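Local coordinates for epidermal growth factor receptor pathway substrate 8-like protein 1 (Mus musculus, PDB 2CY5), which probably binds short peptide motifs of partner proteins through its phosphotyrosine-binding domain, in signalling related to the EGF receptor substrate EPS8, at residues E50-V55 and V66-L71. Sequence-based numbering, arbitrary orientation.
Sequences EMLLRV and VSKEEL
The CA atoms of Met51 and Leu71 lie 8.8 Å apart and those of Leu52 and Lys68 8.1 Å apart, separations too wide for direct strand pairing. That spacing follows from the topology of the PTB domain, a PH-like fold: strand 59-63 lies between strands 49-55 and 70-75 in the antiparallel sheet, and Leu52 and Arg54 make backbone hydrogen bonds to Leu63 and Thr61 on it. Residues 66-69 form the loop that leads into strand 70-75, one of the two edge strands of the sheet within this chain; Lys68, with phi 66° and psi 8°, takes the left-handed helical conformation two residues before that strand begins.

Side chains alone bridge the gap, burying 150 Å² in all. The CB of Leu71 points at residues 50-55, whereas Met51, a selenomethionine, gains its reach from a chain extended beyond CG. One methyl of the leucine, CD1, meets CG (3.9 Å), SE (4.1 Å) and CE of Met51 where the two side chains cross at a slant. Leu52, whose CB points at residues 66-71, adds a looser contact, CD2 to Lys68 CE at 4.3 Å. Lys68 contributes its aliphatic CE, while its NZ hydrogen-bonds Pro65 O. Glu103 of the second subunit also packs on Met51, whose terminal CE makes the closest approach between the segments, 3.6 Å from Leu71 CD1.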
loop_
_atom_site.group_PDB
_atom_site.type_symbol
_atom_site.label_atom_id
_atom_site.label_comp_id
_atom_site.label_asym_id
_atom_site.label_seq_id
_atom_site.Cartn_x
_atom_site.Cartn_y
_atom_site.Cartn_z
ATOM N N GLU A 50 17.651 1.874 0.020
ATOM C CA GLU A 50 18.009 1.944 1.431
ATOM C C GLU A 50 16.971 2.658 2.225
ATOM O O GLU A 50 16.403 3.624 1.817
ATOM C CB GLU A 50 19.434 2.582 1.637
ATOM C CG GLU A 50 19.851 2.377 3.155
ATOM C CD GLU A 50 21.281 2.946 3.446
ATOM O OE1 GLU A 50 22.184 2.481 2.722
ATOM O OE2 GLU A 50 21.468 3.812 4.349
HETATM N N MSE A 51 16.647 2.137 3.413
HETATM C CA MSE A 51 15.631 2.766 4.226
HETATM C C MSE A 51 15.967 2.525 5.697
HETATM O O MSE A 51 16.712 1.617 6.071
HETATM C CB MSE A 51 14.249 2.049 4.017
HETATM C CG MSE A 51 13.456 2.486 2.870
HETATM SE SE MSE A 51 11.789 1.422 2.823
HETATM C CE MSE A 51 11.413 2.265 1.027
ATOM N N LEU A 52 15.346 3.311 6.506
ATOM C CA LEU A 52 15.414 3.220 7.993
ATOM C C LEU A 52 14.177 2.538 8.527
ATOM O O LEU A 52 13.080 3.082 8.430
ATOM C CB LEU A 52 15.347 4.605 8.594
ATOM C CG LEU A 52 16.120 4.831 9.888
ATOM C CD1 LEU A 52 17.197 3.775 10.176
ATOM C CD2 LEU A 52 16.764 6.226 9.702
ATOM N N LEU A 53 14.347 1.367 9.144
ATOM C CA LEU A 53 13.206 0.628 9.691
ATOM C C LEU A 53 13.184 0.814 11.241
ATOM O O LEU A 53 14.205 0.539 11.979
ATOM C CB LEU A 53 13.292 -0.869 9.255
ATOM C CG LEU A 53 12.057 -1.712 9.661
ATOM C CD1 LEU A 53 12.048 -3.162 9.043
ATOM C CD2 LEU A 53 12.094 -2.004 11.185
ATOM N N ARG A 54 12.123 1.437 11.716
ATOM C CA ARG A 54 11.962 1.721 13.118
ATOM C C ARG A 54 10.917 0.898 13.838
ATOM O O ARG A 54 9.799 0.730 13.375
ATOM C CB ARG A 54 11.797 3.221 13.268
ATOM C CG ARG A 54 11.682 3.663 14.739
ATOM C CD ARG A 54 11.427 5.207 14.962
ATOM N NE ARG A 54 12.533 6.022 14.430
ATOM C CZ ARG A 54 12.424 7.346 14.204
ATOM N NH1 ARG A 54 11.282 8.015 14.456
ATOM N NH2 ARG A 54 13.444 8.017 13.711
ATOM N N VAL A 55 11.306 0.162 14.921
ATOM C CA VAL A 55 10.295 -0.633 15.652
ATOM C C VAL A 55 9.966 0.105 16.951
ATOM O O VAL A 55 10.911 0.438 17.710
ATOM C CB VAL A 55 10.902 -1.926 15.964
ATOM C CG1 VAL A 55 9.941 -2.828 16.594
ATOM C CG2 VAL A 55 11.470 -2.586 14.570
ATOM N N VAL A 66 18.062 9.825 5.227
ATOM C CA VAL A 66 18.639 11.166 5.395
ATOM C C VAL A 66 17.607 12.144 5.868
ATOM O O VAL A 66 17.779 12.662 6.951
ATOM C CB VAL A 66 19.248 11.697 4.086
ATOM C CG1 VAL A 66 19.841 13.114 4.313
ATOM C CG2 VAL A 66 20.324 10.726 3.655
ATOM N N SER A 67 16.549 12.356 5.068
ATOM C CA SER A 67 15.509 13.296 5.397
ATOM C C SER A 67 14.754 12.928 6.648
ATOM O O SER A 67 14.140 13.749 7.291
ATOM C CB SER A 67 14.532 13.393 4.245
ATOM O OG SER A 67 13.823 12.199 4.051
ATOM N N LYS A 68 14.794 11.658 6.994
ATOM C CA LYS A 68 14.076 11.167 8.154
ATOM C C LYS A 68 12.563 11.258 8.025
ATOM O O LYS A 68 11.838 10.981 8.959
ATOM C CB LYS A 68 14.574 11.835 9.434
ATOM C CG LYS A 68 15.754 11.089 10.136
ATOM C CD LYS A 68 17.008 11.108 9.313
ATOM C CE LYS A 68 18.134 10.306 9.981
ATOM N NZ LYS A 68 19.412 10.502 9.223
ATOM N N GLU A 69 12.049 11.593 6.866
ATOM C CA GLU A 69 10.591 11.615 6.785
ATOM C C GLU A 69 9.980 10.254 6.641
ATOM O O GLU A 69 10.565 9.397 6.039
ATOM C CB GLU A 69 10.126 12.433 5.638
ATOM C CG GLU A 69 10.654 11.989 4.362
ATOM C CD GLU A 69 10.034 12.822 3.245
ATOM O OE1 GLU A 69 8.755 12.833 3.157
ATOM O OE2 GLU A 69 10.833 13.466 2.478
ATOM N N GLU A 70 8.802 10.068 7.199
ATOM C CA GLU A 70 8.122 8.798 7.155
ATOM C C GLU A 70 7.687 8.389 5.769
ATOM O O GLU A 70 6.993 9.157 5.120
ATOM C CB GLU A 70 6.904 8.800 8.041
ATOM C CG GLU A 70 6.152 7.515 8.094
ATOM C CD GLU A 70 5.068 7.581 9.173
ATOM O OE1 GLU A 70 5.350 8.114 10.288
ATOM O OE2 GLU A 70 3.932 7.098 8.915
ATOM N N LEU A 71 8.077 7.171 5.352
ATOM C CA LEU A 71 7.721 6.658 4.059
ATOM C C LEU A 71 6.550 5.751 4.201
ATOM O O LEU A 71 5.756 5.662 3.282
ATOM C CB LEU A 71 8.836 5.877 3.463
ATOM C CG LEU A 71 10.129 6.541 3.099
ATOM C CD1 LEU A 71 11.060 5.491 2.483
ATOM C CD2 LEU A 71 9.763 7.678 2.133
#